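Local coordinates for Lmo0812 protein (Listeria monocytogenes serovar 1/2a, PDB 4YF1) that probably removes pyrophosphate from guanosine-3',5'-bis(diphosphate), as a hydrolase of the HD superfamily, at residues A85-N90 against A115-D120; A100-Q105 against Q155-N160. All coordinates share one frame; numbering follows the deposited sequence. Where two conformers were deposited one is given.

Interaction 1: A85-N90 against A115-D120; sequences ASHTEN and ALIVAD
His87 and Asp120 each turn CG anti to the backbone N (chi1 173° and 174°), the first from segment 85-90 and the second from helix 111-132, and the two side chains meet nearly at a right angle. In the His87 conformer described here, one of two deposited, the ring points an N-H at the carboxylate: His87 NE2 donates to Asp120 OD2 at 3.2 Å. The bond is nearly straight, and the oxygen lies close to the ring plane of His87. From the side of the carboxylate the approach is different, since the donor stands well above that plane. One turn before the aspartate, Ile117 supports the imidazole, laying CG1 over one face 3.7 Å from the centroid of the His87 ring in a CH-pi contact that is shifted toward the rim and bears on CG and ND1. Leu116 CD1 makes a looser van der Waals approach, 4.3 Å from Ser86 OG, a hydroxyl hydrogen-bonded to Leu83 O. Asp120 also has a second partner: its OD1 is hydrogen-bonded to His35 NE2, while the His87 ring stacks with that of His59. A carboxylate shared between histidines on a helical scaffold is consistent with the HD-type site, in which His35, His59, Asp60 and Asp120 converge, here with no metal bound to them.

Interaction 2: A100-Q105 against Q155-N160; sequences AHTIEQ and QGIKNN
The amide of Asn160 meets Ile103 CG2 on one side of its plane, with Asn160 ND2 the nearest atom at 3.6 Å, while Gly156 O lies at the amide's edge, almost exactly in that plane. This is a nearly parallel helix-helix contact, judged over the short segments, in an all-helical HD-type fold: the segments of helix 95-108 and helix 147-160 run 12° apart, and their axes approach to 9.0 Å. The amide is held from both polar atoms. Asn160 ND2 donates to Gly156 O over 2.8 Å, striking a carbonyl lone pair in a nearly straight bond, and OD1 accepts from Arg107 NE, so a residue of the partner helix 95-108 helps fix the rotation of the group. Across from it, Ile103 spreads its branches over the glycine. With CG1 anti to the carbonyl carbon (chi1 -67°), the CG2 branch of Ile103 lies anti to the backbone N and comes 3.9 Å from Gly156 O; Ile103 CD1 sits 4.0 Å from Gly156 CA. With no side chain on Gly156, that methyl comes directly against the backbone of the neighbouring helix. Trp152, one turn earlier on helix 147-160, also touches Ile103. Deeper in the interface the contact is purely apolar: the single methyl Ile157 CD1 meets both Ile103 CG1 and Thr102 CG2, each at 4.0 Å.

In the fold
Both contacts are buried, but interaction 1 lies about 5 Å from the centre of the chain and interaction 2 about 11 Å, measured between centres. The chemistry changes with that step: a histidine-carboxylate bond that involves an aspartate of the probable HD site gives way to apolar helix packing, where the amide of Asn160 bonds to its own helix and to Arg107. Helix 95-108 joins them, following helix 78-87 and preceding helix 111-132 in the chain. Its Thr102 turns CG2 to both interactions, lying 3.8 Å from Ile117 CG2, and it also touches His87. Ile117 in turn packs on Ile157, so the isoleucine lying over the imidazole face also touches the helix pair of interaction 2.

Interaction 1: A85-N90 against A115-D120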
ATOM      1  N   ALA A  85      -7.435  10.026  -5.996  1.00 26.61           N
ATOM      2  CA  ALA A  85      -8.618  10.619  -6.599  1.00 27.20           C
ATOM      3  C   ALA A  85      -8.441  10.891  -8.073  1.00 28.08           C
ATOM      4  O   ALA A  85      -9.431  10.855  -8.816  1.00 28.82           O
ATOM      5  CB  ALA A  85      -9.010  11.912  -5.887  1.00 28.07           C
ATOM      6  N   SER A  86      -7.205  11.154  -8.517  1.00 27.54           N
ATOM      7  CA  SER A  86      -6.978  11.451  -9.929  1.00 28.55           C
ATOM      8  C   SER A  86      -7.411  10.313 -10.883  1.00 29.79           C
ATOM      9  O   SER A  86      -7.817  10.597 -12.007  1.00 31.28           O
ATOM     10  CB  SER A  86      -5.525  11.821 -10.214  1.00 27.56           C
ATOM     11  OG  SER A  86      -4.642  10.704 -10.179  1.00 27.16           O
ATOM     12  N   HIS A  87      -7.380   9.062 -10.436  0.50 29.99           N
ATOM     13  CA  HIS A  87      -7.755   7.910 -11.295  0.50 31.44           C
ATOM     14  C   HIS A  87      -8.989   7.113 -10.856  0.50 34.01           C
ATOM     15  O   HIS A  87      -9.315   6.093 -11.459  0.50 36.15           O
ATOM     16  CB  HIS A  87      -6.555   6.966 -11.431  0.50 29.63           C
ATOM     17  CG  HIS A  87      -6.861   5.686 -12.149  0.50 29.30           C
ATOM     18  ND1 HIS A  87      -7.807   5.602 -13.149  0.50 29.80           N
ATOM     19  CD2 HIS A  87      -6.257   4.475 -12.104  0.50 28.62           C
ATOM     20  CE1 HIS A  87      -7.822   4.374 -13.636  0.50 29.62           C
ATOM     21  NE2 HIS A  87      -6.885   3.672 -13.027  0.50 28.70           N
ATOM     22  N   THR A  88      -9.689   7.596  -9.843  1.00 36.66           N
ATOM     23  CA  THR A  88     -10.858   6.892  -9.294  1.00 38.84           C
ATOM     24  C   THR A  88     -12.048   7.216 -10.191  1.00 37.75           C
ATOM     25  O   THR A  88     -12.252   8.366 -10.539  1.00 39.49           O
ATOM     26  CB  THR A  88     -11.189   7.362  -7.853  1.00 42.22           C
ATOM     27  OG1 THR A  88     -10.090   7.076  -6.982  1.00 45.89           O
ATOM     28  CG2 THR A  88     -12.441   6.663  -7.309  1.00 43.88           C
ATOM     29  N   GLU A  89     -12.827   6.199 -10.552  1.00 35.91           N
ATOM     30  CA  GLU A  89     -14.004   6.389 -11.393  1.00 35.11           C
ATOM     31  C   GLU A  89     -15.187   6.836 -10.546  1.00 35.67           C
ATOM     32  O   GLU A  89     -15.296   6.465  -9.384  1.00 37.86           O
ATOM     33  CB  GLU A  89     -14.381   5.082 -12.113  1.00 33.83           C
ATOM     34  CG  GLU A  89     -13.372   4.580 -13.144  1.00 33.22           C
ATOM     35  CD  GLU A  89     -13.811   3.290 -13.849  1.00 33.94           C
ATOM     36  OE1 GLU A  89     -14.739   2.599 -13.374  1.00 34.45           O
ATOM     37  OE2 GLU A  89     -13.190   2.944 -14.875  1.00 33.32           O
ATOM     38  N   ASN A  90     -16.044   7.663 -11.122  1.00 33.58           N
ATOM     39  CA  ASN A  90     -17.293   8.007 -10.482  1.00 34.74           C
ATOM     40  C   ASN A  90     -18.248   6.872 -10.906  1.00 34.62           C
ATOM     41  O   ASN A  90     -18.738   6.862 -12.036  1.00 31.94           O
ATOM     42  CB  ASN A  90     -17.801   9.359 -10.955  1.00 34.81           C
ATOM     43  CG  ASN A  90     -19.101   9.765 -10.277  1.00 37.06           C
ATOM     44  OD1 ASN A  90     -19.991   8.937 -10.049  1.00 35.41           O
ATOM     45  ND2 ASN A  90     -19.215  11.058  -9.945  1.00 38.70           N
ATOM     46  N   ALA A 115       1.145   7.564 -14.938  1.00 17.88           N
ATOM     47  CA  ALA A 115       1.734   6.283 -14.543  1.00 18.03           C
ATOM     48  C   ALA A 115       0.769   5.421 -13.727  1.00 17.96           C
ATOM     49  O   ALA A 115       0.764   4.196 -13.867  1.00 17.47           O
ATOM     50  CB  ALA A 115       3.036   6.506 -13.774  1.00 18.69           C
ATOM     51  N   LEU A 116      -0.047   6.059 -12.886  1.00 17.92           N
ATOM     52  CA  LEU A 116      -1.004   5.328 -12.066  1.00 18.31           C
ATOM     53  C   LEU A 116      -2.025   4.599 -12.930  1.00 18.12           C
ATOM     54  O   LEU A 116      -2.391   3.423 -12.664  1.00 18.71           O
ATOM     55  CB  LEU A 116      -1.728   6.289 -11.163  1.00 19.04           C
ATOM     56  CG  LEU A 116      -0.825   6.738 -10.014  1.00 20.31           C
ATOM     57  CD1 LEU A 116      -1.389   8.046  -9.462  1.00 21.26           C
ATOM     58  CD2 LEU A 116      -0.759   5.654  -8.952  1.00 20.85           C
ATOM     59  N   ILE A 117      -2.468   5.294 -13.959  1.00 17.58           N
ATOM     60  CA  ILE A 117      -3.456   4.706 -14.891  1.00 17.74           C
ATOM     61  C   ILE A 117      -2.814   3.594 -15.714  1.00 17.77           C
ATOM     62  O   ILE A 117      -3.409   2.517 -15.849  1.00 18.75           O
ATOM     63  CB  ILE A 117      -4.053   5.763 -15.837  1.00 17.78           C
ATOM     64  CG1 ILE A 117      -4.896   6.760 -15.041  1.00 18.73           C
ATOM     65  CG2 ILE A 117      -4.920   5.079 -16.928  1.00 17.75           C
ATOM     66  CD1 ILE A 117      -5.357   7.999 -15.795  1.00 18.74           C
ATOM     67  N   VAL A 118      -1.658   3.848 -16.324  1.00 17.47           N
ATOM     68  CA  VAL A 118      -1.049   2.817 -17.182  1.00 17.71           C
ATOM     69  C   VAL A 118      -0.643   1.557 -16.380  1.00 18.42           C
ATOM     70  O   VAL A 118      -0.901   0.439 -16.834  1.00 17.72           O
ATOM     71  CB  VAL A 118       0.095   3.359 -18.022  1.00 17.59           C
ATOM     72  CG1 VAL A 118       0.711   2.300 -18.881  1.00 17.80           C
ATOM     73  CG2 VAL A 118      -0.332   4.550 -18.871  1.00 17.72           C
ATOM     74  N   ALA A 119      -0.085   1.730 -15.181  1.00 18.26           N
ATOM     75  CA  ALA A 119       0.293   0.594 -14.348  1.00 19.31           C
ATOM     76  C   ALA A 119      -0.916  -0.277 -14.003  1.00 20.19           C
ATOM     77  O   ALA A 119      -0.846  -1.506 -14.032  1.00 19.86           O
ATOM     78  CB  ALA A 119       0.990   1.056 -13.087  1.00 19.88           C
ATOM     79  N   ASP A 120      -2.017   0.377 -13.668  1.00 20.96           N
ATOM     80  CA  ASP A 120      -3.261  -0.320 -13.365  1.00 22.77           C
ATOM     81  C   ASP A 120      -3.714  -1.136 -14.596  1.00 22.41           C
ATOM     82  O   ASP A 120      -4.060  -2.309 -14.473  1.00 22.54           O
ATOM     83  CB  ASP A 120      -4.336   0.699 -13.006  1.00 24.44           C
ATOM     84  CG  ASP A 120      -5.726   0.054 -12.810  1.00 27.87           C
ATOM     85  OD1 ASP A 120      -5.852  -0.844 -11.959  1.00 32.54           O
ATOM     86  OD2 ASP A 120      -6.678   0.481 -13.476  1.00 28.78           O
TER

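Interaction 2: A100-Q105 against Q155-N160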
ATOM      1  N   ALA A 100     -14.192   7.123 -20.983  1.00 19.54           N
ATOM      2  CA  ALA A 100     -13.778   8.300 -21.735  1.00 19.64           C
ATOM      3  C   ALA A 100     -13.053   9.295 -20.787  1.00 19.41           C
ATOM      4  O   ALA A 100     -12.087   9.989 -21.198  1.00 18.87           O
ATOM      5  CB  ALA A 100     -14.986   8.974 -22.356  1.00 20.66           C
ATOM      6  N   HIS A 101     -13.535   9.374 -19.553  1.00 18.93           N
ATOM      7  CA  HIS A 101     -12.926  10.302 -18.608  1.00 19.35           C
ATOM      8  C   HIS A 101     -11.508   9.850 -18.253  1.00 18.27           C
ATOM      9  O   HIS A 101     -10.617  10.684 -18.054  1.00 18.93           O
ATOM     10  CB  HIS A 101     -13.774  10.518 -17.364  1.00 20.36           C
ATOM     11  CG  HIS A 101     -15.078  11.198 -17.634  1.00 21.41           C
ATOM     12  ND1 HIS A 101     -16.182  11.031 -16.827  1.00 23.16           N
ATOM     13  CD2 HIS A 101     -15.486  11.958 -18.671  1.00 22.20           C
ATOM     14  CE1 HIS A 101     -17.197  11.708 -17.324  1.00 23.99           C
ATOM     15  NE2 HIS A 101     -16.806  12.265 -18.454  1.00 24.18           N
ATOM     16  N   THR A 102     -11.291   8.546 -18.187  1.00 17.24           N
ATOM     17  CA  THR A 102      -9.936   8.019 -17.916  1.00 16.81           C
ATOM     18  C   THR A 102      -8.967   8.300 -19.081  1.00 16.71           C
ATOM     19  O   THR A 102      -7.782   8.683 -18.850  1.00 17.20           O
ATOM     20  CB  THR A 102      -9.991   6.568 -17.497  1.00 16.59           C
ATOM     21  OG1 THR A 102     -10.691   6.500 -16.260  1.00 16.46           O
ATOM     22  CG2 THR A 102      -8.609   5.957 -17.321  1.00 16.73           C
ATOM     23  N   ILE A 103      -9.445   8.173 -20.314  1.00 16.08           N
ATOM     24  CA  ILE A 103      -8.632   8.502 -21.495  1.00 16.50           C
ATOM     25  C   ILE A 103      -8.211   9.984 -21.475  1.00 17.19           C
ATOM     26  O   ILE A 103      -7.004  10.285 -21.675  1.00 17.66           O
ATOM     27  CB  ILE A 103      -9.365   8.138 -22.802  1.00 16.87           C
ATOM     28  CG1 ILE A 103      -9.485   6.616 -22.868  1.00 17.19           C
ATOM     29  CG2 ILE A 103      -8.639   8.687 -24.033  1.00 17.46           C
ATOM     30  CD1 ILE A 103     -10.484   6.120 -23.919  1.00 18.35           C
ATOM     31  N   GLU A 104      -9.148  10.887 -21.139  1.00 17.39           N
ATOM     32  CA  GLU A 104      -8.818  12.307 -21.058  1.00 18.15           C
ATOM     33  C   GLU A 104      -7.751  12.538 -19.965  1.00 17.67           C
ATOM     34  O   GLU A 104      -6.825  13.342 -20.148  1.00 17.29           O
ATOM     35  CB  GLU A 104     -10.072  13.195 -20.778  1.00 19.68           C
ATOM     36  CG  GLU A 104      -9.747  14.702 -20.564  1.00 21.56           C
ATOM     37  CD  GLU A 104     -10.942  15.582 -20.145  1.00 23.36           C
ATOM     38  OE1 GLU A 104     -12.062  15.058 -19.910  1.00 25.30           O
ATOM     39  OE2 GLU A 104     -10.771  16.814 -20.079  1.00 24.31           O
ATOM     40  N   GLN A 105      -7.908  11.848 -18.835  1.00 17.27           N
ATOM     41  CA  GLN A 105      -6.965  11.993 -17.726  1.00 17.59           C
ATOM     42  C   GLN A 105      -5.551  11.449 -18.073  1.00 17.63           C
ATOM     43  O   GLN A 105      -4.521  12.093 -17.707  1.00 17.45           O
ATOM     44  CB  GLN A 105      -7.549  11.362 -16.472  1.00 18.08           C
ATOM     45  CG  GLN A 105      -6.664  11.366 -15.258  1.00 18.76           C
ATOM     46  CD  GLN A 105      -6.512  12.729 -14.664  1.00 20.44           C
ATOM     47  OE1 GLN A 105      -7.144  13.704 -15.076  1.00 20.60           O
ATOM     48  NE2 GLN A 105      -5.690  12.790 -13.648  1.00 21.37           N
ATOM     49  N   GLN A 155      -6.895   0.909 -26.574  1.00 20.55           N
ATOM     50  CA  GLN A 155      -6.224   1.682 -27.630  1.00 20.90           C
ATOM     51  C   GLN A 155      -6.224   3.160 -27.248  1.00 20.70           C
ATOM     52  O   GLN A 155      -5.201   3.875 -27.474  1.00 20.00           O
ATOM     53  CB  GLN A 155      -6.861   1.437 -29.002  1.00 22.03           C
ATOM     54  CG  GLN A 155      -6.430   0.106 -29.524  1.00 22.85           C
ATOM     55  CD  GLN A 155      -6.945  -0.177 -30.921  1.00 24.04           C
ATOM     56  OE1 GLN A 155      -7.837   0.504 -31.446  1.00 24.33           O
ATOM     57  NE2 GLN A 155      -6.352  -1.138 -31.535  1.00 24.88           N
ATOM     58  N   GLY A 156      -7.315   3.624 -26.620  1.00 20.08           N
ATOM     59  CA  GLY A 156      -7.379   5.015 -26.149  1.00 19.67           C
ATOM     60  C   GLY A 156      -6.266   5.356 -25.128  1.00 19.42           C
ATOM     61  O   GLY A 156      -5.631   6.434 -25.218  1.00 18.94           O
ATOM     62  N   ILE A 157      -6.050   4.469 -24.155  1.00 19.12           N
ATOM     63  CA  ILE A 157      -4.985   4.671 -23.155  1.00 19.46           C
ATOM     64  C   ILE A 157      -3.644   4.652 -23.889  1.00 20.09           C
ATOM     65  O   ILE A 157      -2.841   5.590 -23.781  1.00 20.19           O
ATOM     66  CB  ILE A 157      -4.988   3.585 -22.046  1.00 19.23           C
ATOM     67  CG1 ILE A 157      -6.318   3.573 -21.242  1.00 19.22           C
ATOM     68  CG2 ILE A 157      -3.803   3.799 -21.094  1.00 19.54           C
ATOM     69  CD1 ILE A 157      -6.702   4.894 -20.627  1.00 18.98           C
ATOM     70  N   LYS A 158      -3.425   3.592 -24.678  1.00 20.58           N
ATOM     71  CA  LYS A 158      -2.178   3.458 -25.416  1.00 22.14           C
ATOM     72  C   LYS A 158      -1.859   4.674 -26.291  1.00 22.32           C
ATOM     73  O   LYS A 158      -0.717   5.180 -26.273  1.00 21.40           O
ATOM     74  CB  LYS A 158      -2.125   2.152 -26.215  1.00 24.30           C
ATOM     75  CG  LYS A 158      -1.025   2.111 -27.258  1.00 27.16           C
ATOM     76  CD  LYS A 158      -1.176   0.873 -28.112  1.00 30.48           C
ATOM     77  CE  LYS A 158      -0.596   1.088 -29.493  1.00 34.02           C
ATOM     78  NZ  LYS A 158      -1.391   2.092 -30.276  1.00 34.76           N
ATOM     79  N   ASN A 159      -2.853   5.189 -27.011  1.00 21.71           N
ATOM     80  CA  ASN A 159      -2.619   6.328 -27.910  1.00 22.30           C
ATOM     81  C   ASN A 159      -2.578   7.698 -27.257  1.00 21.28           C
ATOM     82  O   ASN A 159      -2.270   8.664 -27.927  1.00 22.23           O
ATOM     83  CB  ASN A 159      -3.651   6.313 -29.041  1.00 24.16           C
ATOM     84  CG  ASN A 159      -3.450   5.127 -29.953  1.00 25.27           C
ATOM     85  OD1 ASN A 159      -2.327   4.648 -30.081  1.00 26.93           O
ATOM     86  ND2 ASN A 159      -4.517   4.620 -30.547  1.00 27.10           N
ATOM     87  N   ASN A 160      -2.887   7.776 -25.972  1.00 19.74           N
ATOM     88  CA  ASN A 160      -2.888   9.070 -25.277  1.00 19.96           C
ATOM     89  C   ASN A 160      -1.887   9.164 -24.124  1.00 19.81           C
ATOM     90  O   ASN A 160      -1.493  10.284 -23.745  1.00 20.63           O
ATOM     91  CB  ASN A 160      -4.308   9.385 -24.803  1.00 19.43           C
ATOM     92  CG  ASN A 160      -5.203   9.843 -25.940  1.00 19.67           C
ATOM     93  OD1 ASN A 160      -5.149  10.994 -26.349  1.00 20.27           O
ATOM     94  ND2 ASN A 160      -6.016   8.933 -26.473  1.00 19.27           N
TER